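Local coordinates for pectate lyase (Cellvibrio cellulosa, PDB 1GXM), which probably cleaves polygalacturonic acid by anti-beta-elimination, the part described being the family 10 catalytic module of a longer, modular enzyme, at residues A[39-51]-A[96-108]. Residues are numbered along the deposited sequence; the frame is centred on the assembly and turned at random.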
loop_
_atom_site.group_PDB
_atom_site.type_symbol
_atom_site.label_atom_id
_atom_site.label_comp_id
_atom_site.label_asym_id
_atom_site.label_seq_id
_atom_site.Cartn_x
_atom_site.Cartn_y
_atom_site.Cartn_z
ATOM N N VAL A 39 -15.916 -0.087 -19.796
ATOM C CA VAL A 39 -14.868 -1.090 -19.942
ATOM C C VAL A 39 -14.408 -1.535 -18.558
ATOM O O VAL A 39 -14.422 -2.720 -18.250
ATOM C CB VAL A 39 -13.678 -0.586 -20.773
ATOM C CG1 VAL A 39 -12.523 -1.593 -20.782
ATOM C CG2 VAL A 39 -14.126 -0.325 -22.183
ATOM N N VAL A 40 -14.043 -0.585 -17.713
ATOM C CA VAL A 40 -13.621 -0.932 -16.354
ATOM C C VAL A 40 -14.676 -1.746 -15.645
ATOM O O VAL A 40 -14.398 -2.776 -15.056
ATOM C CB VAL A 40 -13.278 0.333 -15.548
ATOM C CG1 VAL A 40 -12.985 -0.005 -14.103
ATOM C CG2 VAL A 40 -12.107 1.008 -16.182
ATOM N N LEU A 41 -15.908 -1.282 -15.720
ATOM C CA LEU A 41 -17.013 -1.940 -15.059
ATOM C C LEU A 41 -17.109 -3.409 -15.497
ATOM O O LEU A 41 -17.375 -4.312 -14.705
ATOM C CB LEU A 41 -18.312 -1.209 -15.393
ATOM C CG LEU A 41 -19.598 -1.821 -14.872
ATOM C CD1 LEU A 41 -19.621 -1.963 -13.345
ATOM C CD2 LEU A 41 -20.750 -0.956 -15.338
ATOM N N SER A 42 -16.900 -3.622 -16.788
ATOM C CA SER A 42 -17.141 -4.912 -17.413
ATOM C C SER A 42 -16.133 -5.985 -17.015
ATOM O O SER A 42 -16.386 -7.150 -17.281
ATOM C CB SER A 42 -17.162 -4.779 -18.929
ATOM O OG SER A 42 -15.875 -4.568 -19.440
ATOM N N TYR A 43 -15.038 -5.605 -16.359
ATOM C CA TYR A 43 -14.066 -6.586 -15.867
ATOM C C TYR A 43 -14.197 -6.897 -14.387
ATOM O O TYR A 43 -13.471 -7.721 -13.872
ATOM C CB TYR A 43 -12.633 -6.127 -16.169
ATOM C CG TYR A 43 -12.337 -6.265 -17.625
ATOM C CD1 TYR A 43 -11.901 -7.476 -18.144
ATOM C CD2 TYR A 43 -12.566 -5.222 -18.493
ATOM C CE1 TYR A 43 -11.668 -7.631 -19.498
ATOM C CE2 TYR A 43 -12.348 -5.372 -19.854
ATOM C CZ TYR A 43 -11.911 -6.587 -20.349
ATOM O OH TYR A 43 -11.703 -6.755 -21.708
ATOM N N GLN A 44 -15.124 -6.254 -13.697
ATOM C CA GLN A 44 -15.352 -6.578 -12.308
ATOM C C GLN A 44 -15.793 -8.022 -12.193
ATOM O O GLN A 44 -16.667 -8.489 -12.922
ATOM C CB GLN A 44 -16.391 -5.654 -11.699
ATOM C CG GLN A 44 -16.376 -5.705 -10.195
ATOM C CD GLN A 44 -17.362 -4.751 -9.555
ATOM O OE1 GLN A 44 -18.299 -4.298 -10.208
ATOM N NE2 GLN A 44 -17.134 -4.424 -8.286
ATOM N N GLN A 45 -15.177 -8.751 -11.297
ATOM C CA GLN A 45 -15.518 -10.134 -11.050
ATOM C C GLN A 45 -16.788 -10.204 -10.234
ATOM O O GLN A 45 -17.227 -9.221 -9.639
ATOM C CB GLN A 45 -14.384 -10.857 -10.321
ATOM C CG GLN A 45 -13.050 -10.772 -11.074
ATOM C CD GLN A 45 -13.112 -11.370 -12.456
ATOM O OE1 GLN A 45 -13.027 -12.583 -12.613
ATOM N NE2 GLN A 45 -13.200 -10.519 -13.462
ATOM N N ASN A 46 -17.380 -11.388 -10.200
ATOM C CA ASN A 46 -18.619 -11.604 -9.458
ATOM C C ASN A 46 -18.470 -11.248 -7.999
ATOM O O ASN A 46 -19.392 -10.736 -7.362
ATOM C CB ASN A 46 -19.088 -13.052 -9.613
ATOM C CG ASN A 46 -19.504 -13.381 -11.041
ATOM O OD1 ASN A 46 -20.049 -12.550 -11.733
ATOM N ND2 ASN A 46 -19.203 -14.585 -11.476
ATOM N N ASN A 47 -17.280 -11.497 -7.459
ATOM C CA ASN A 47 -17.022 -11.218 -6.046
ATOM C C ASN A 47 -16.868 -9.739 -5.698
ATOM O O ASN A 47 -16.799 -9.394 -4.541
ATOM C CB ASN A 47 -15.834 -12.011 -5.541
ATOM C CG ASN A 47 -14.569 -11.721 -6.295
ATOM O OD1 ASN A 47 -14.346 -10.632 -6.789
ATOM N ND2 ASN A 47 -13.705 -12.707 -6.345
ATOM N N GLY A 48 -16.822 -8.896 -6.716
ATOM C CA GLY A 48 -16.678 -7.459 -6.573
ATOM C C GLY A 48 -15.280 -6.917 -6.759
ATOM O O GLY A 48 -15.094 -5.716 -6.855
ATOM N N GLY A 49 -14.294 -7.801 -6.761
ATOM C CA GLY A 49 -12.921 -7.398 -7.017
ATOM C C GLY A 49 -12.626 -7.369 -8.503
ATOM O O GLY A 49 -13.403 -7.851 -9.325
ATOM N N TRP A 50 -11.463 -6.848 -8.842
ATOM C CA TRP A 50 -10.954 -6.892 -10.193
ATOM C C TRP A 50 -9.698 -7.727 -10.274
ATOM O O TRP A 50 -8.944 -7.823 -9.309
ATOM C CB TRP A 50 -10.573 -5.517 -10.712
ATOM C CG TRP A 50 -11.723 -4.726 -11.278
ATOM C CD1 TRP A 50 -11.996 -4.548 -12.583
ATOM C CD2 TRP A 50 -12.711 -3.975 -10.554
ATOM N NE1 TRP A 50 -13.103 -3.753 -12.731
ATOM C CE2 TRP A 50 -13.563 -3.386 -11.503
ATOM C CE3 TRP A 50 -12.979 -3.766 -9.198
ATOM C CZ2 TRP A 50 -14.632 -2.588 -11.146
ATOM C CZ3 TRP A 50 -14.027 -2.941 -8.854
ATOM C CH2 TRP A 50 -14.846 -2.378 -9.823
ATOM N N PRO A 51 -9.450 -8.291 -11.444
ATOM C CA PRO A 51 -8.160 -8.925 -11.708
ATOM C C PRO A 51 -7.159 -7.809 -11.966
ATOM O O PRO A 51 -7.541 -6.663 -12.219
ATOM C CB PRO A 51 -8.415 -9.743 -12.979
ATOM C CG PRO A 51 -9.816 -9.584 -13.301
ATOM C CD PRO A 51 -10.319 -8.333 -12.630
ATOM N N ARG A 96 -22.636 2.798 -9.051
ATOM C CA ARG A 96 -22.905 2.672 -7.620
ATOM C C ARG A 96 -22.909 1.212 -7.205
ATOM O O ARG A 96 -22.318 0.835 -6.194
ATOM C CB ARG A 96 -24.266 3.308 -7.273
ATOM C CG ARG A 96 -24.728 3.132 -5.822
ATOM C CD ARG A 96 -26.112 3.715 -5.543
ATOM N NE ARG A 96 -26.394 3.634 -4.116
ATOM C CZ ARG A 96 -26.907 2.573 -3.492
ATOM N NH1 ARG A 96 -27.274 1.486 -4.158
ATOM N NH2 ARG A 96 -27.076 2.616 -2.196
ATOM N N ASP A 97 -23.584 0.385 -7.983
ATOM C CA ASP A 97 -23.698 -1.033 -7.666
ATOM C C ASP A 97 -22.314 -1.668 -7.645
ATOM O O ASP A 97 -22.016 -2.497 -6.807
ATOM C CB ASP A 97 -24.572 -1.738 -8.685
ATOM C CG ASP A 97 -26.015 -1.315 -8.603
ATOM O OD1 ASP A 97 -26.433 -0.748 -7.573
ATOM O OD2 ASP A 97 -26.794 -1.516 -9.550
ATOM N N ALA A 98 -21.489 -1.290 -8.595
ATOM C CA ALA A 98 -20.152 -1.869 -8.698
ATOM C C ALA A 98 -19.290 -1.453 -7.526
ATOM O O ALA A 98 -18.568 -2.255 -6.964
ATOM C CB ALA A 98 -19.507 -1.433 -9.963
ATOM N N VAL A 99 -19.360 -0.184 -7.165
ATOM C CA VAL A 99 -18.614 0.308 -6.022
ATOM C C VAL A 99 -19.035 -0.416 -4.756
ATOM O O VAL A 99 -18.204 -0.767 -3.942
ATOM C CB VAL A 99 -18.802 1.824 -5.839
ATOM C CG1 VAL A 99 -18.118 2.305 -4.588
ATOM C CG2 VAL A 99 -18.216 2.560 -7.011
ATOM N N ARG A 100 -20.330 -0.635 -4.566
ATOM C CA ARG A 100 -20.796 -1.391 -3.414
ATOM C C ARG A 100 -20.250 -2.814 -3.388
ATOM O O ARG A 100 -19.908 -3.336 -2.334
ATOM C CB ARG A 100 -22.318 -1.367 -3.359
ATOM C CG ARG A 100 -22.856 0.031 -3.061
ATOM C CD ARG A 100 -24.369 0.154 -3.166
ATOM N NE ARG A 100 -24.994 -0.815 -2.277
ATOM C CZ ARG A 100 -25.114 -0.665 -0.963
ATOM N NH1 ARG A 100 -24.712 0.444 -0.382
ATOM N NH2 ARG A 100 -25.649 -1.627 -0.219
ATOM N N LYS A 101 -20.203 -3.461 -4.550
ATOM C CA LYS A 101 -19.670 -4.824 -4.620
ATOM C C LYS A 101 -18.173 -4.841 -4.314
ATOM O O LYS A 101 -17.700 -5.744 -3.660
ATOM C CB LYS A 101 -19.931 -5.481 -5.974
ATOM C CG LYS A 101 -21.409 -5.857 -6.178
ATOM C CD LYS A 101 -21.616 -6.736 -7.393
ATOM C CE LYS A 101 -21.250 -8.189 -7.124
ATOM N NZ LYS A 101 -21.556 -9.079 -8.278
ATOM N N ALA A 102 -17.489 -3.799 -4.753
ATOM C CA ALA A 102 -16.036 -3.682 -4.528
ATOM C C ALA A 102 -15.709 -3.455 -3.065
ATOM O O ALA A 102 -14.778 -4.045 -2.555
ATOM C CB ALA A 102 -15.455 -2.565 -5.346
ATOM N N ALA A 103 -16.484 -2.603 -2.394
ATOM C CA ALA A 103 -16.269 -2.371 -0.970
ATOM C C ALA A 103 -16.560 -3.639 -0.188
ATOM O O ALA A 103 -15.833 -3.992 0.734
ATOM C CB ALA A 103 -17.134 -1.257 -0.487
ATOM N N ASN A 104 -17.635 -4.323 -0.568
ATOM C CA ASN A 104 -17.991 -5.580 0.050
ATOM C C ASN A 104 -16.869 -6.583 -0.123
ATOM O O ASN A 104 -16.540 -7.320 0.791
ATOM C CB ASN A 104 -19.288 -6.102 -0.565
ATOM C CG ASN A 104 -19.808 -7.343 0.108
ATOM O OD1 ASN A 104 -19.883 -7.423 1.321
ATOM N ND2 ASN A 104 -20.187 -8.326 -0.696
ATOM N N PHE A 105 -16.305 -6.632 -1.328
ATOM C CA PHE A 105 -15.180 -7.503 -1.616
ATOM C C PHE A 105 -14.014 -7.230 -0.655
ATOM O O PHE A 105 -13.464 -8.144 -0.050
ATOM C CB PHE A 105 -14.703 -7.291 -3.041
ATOM C CG PHE A 105 -13.405 -7.962 -3.334
ATOM C CD1 PHE A 105 -13.360 -9.318 -3.620
ATOM C CD2 PHE A 105 -12.214 -7.264 -3.267
ATOM C CE1 PHE A 105 -12.150 -9.950 -3.842
ATOM C CE2 PHE A 105 -11.002 -7.903 -3.506
ATOM C CZ PHE A 105 -10.989 -9.242 -3.793
ATOM N N LEU A 106 -13.652 -5.962 -0.521
ATOM C CA LEU A 106 -12.532 -5.622 0.345
ATOM C C LEU A 106 -12.787 -6.066 1.771
ATOM O O LEU A 106 -11.940 -6.680 2.404
ATOM C CB LEU A 106 -12.218 -4.136 0.303
ATOM C CG LEU A 106 -11.659 -3.568 -0.998
ATOM C CD1 LEU A 106 -11.468 -2.090 -0.829
ATOM C CD2 LEU A 106 -10.333 -4.199 -1.365
ATOM N N VAL A 107 -13.989 -5.789 2.279
ATOM C CA VAL A 107 -14.296 -6.197 3.637
ATOM C C VAL A 107 -14.382 -7.717 3.767
ATOM O O VAL A 107 -13.866 -8.298 4.717
ATOM C CB VAL A 107 -15.547 -5.512 4.183
ATOM C CG1 VAL A 107 -15.808 -5.990 5.623
ATOM C CG2 VAL A 107 -15.357 -3.978 4.135
ATOM N N ASN A 108 -14.995 -8.375 2.786
ATOM C CA ASN A 108 -15.073 -9.835 2.797
ATOM C C ASN A 108 -13.713 -10.494 2.815
ATOM O O ASN A 108 -13.534 -11.559 3.406
ATOM C CB ASN A 108 -15.840 -10.371 1.608
ATOM C CG ASN A 108 -17.324 -10.203 1.750
ATOM O OD1 ASN A 108 -17.849 -10.034 2.864
ATOM N ND2 ASN A 108 -18.024 -10.253 0.622
HETATM O O HOH W 1 -19.778 -8.310 -10.314
HETATM O O HOH W 2 -19.481 -8.072 -3.565
HETATM O O HOH W 3 -16.940 -10.749 -2.124
#
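Q44 reaches from the loop after helix 37-42 to the side of helix 93-109, its chain fully extended (chi2 178°). From CB the chain leads to CG, which lies over one face of the W50 ring, 3.6 Å above its plane and toward the rim. CD carries the amide on to A98, where Q44 OE1 lies 3.1 Å from A98 CB, a close polar-to-methyl contact. NE2, at the tip, spends its two hydrogens on two carbonyl oxygens that lie near its own amide plane: A98 O across the contact at 2.9 Å, nearly straight at 167°, and G48 O within its own loop. Both partners fix the rotation of the amide, and A98 O also keeps its helical bond from A102 N.

G48, closing the type I turn from Q45, comes so near the helix that its CA lies 4.3 Å from A102 CA. Beyond it, G49 CA sits over the centre of the F105 ring in a CH-pi contact, 3.7 Å from the centroid, while an Asx turn ties G49 N to N47 OD1. At the outer side K101, bent at chi3 (79°), donates a hydrogen bond from NZ to the backbone N46 O at 2.9 Å, and waters join N47 O to N104 and N108.

The turn after helix 37-42 is thus fastened along helix 93-109 of the catalytic module. Helix 77-90 touches W50 through E79 and A102 through M80, while helix 161-181 packs on A103 and V107.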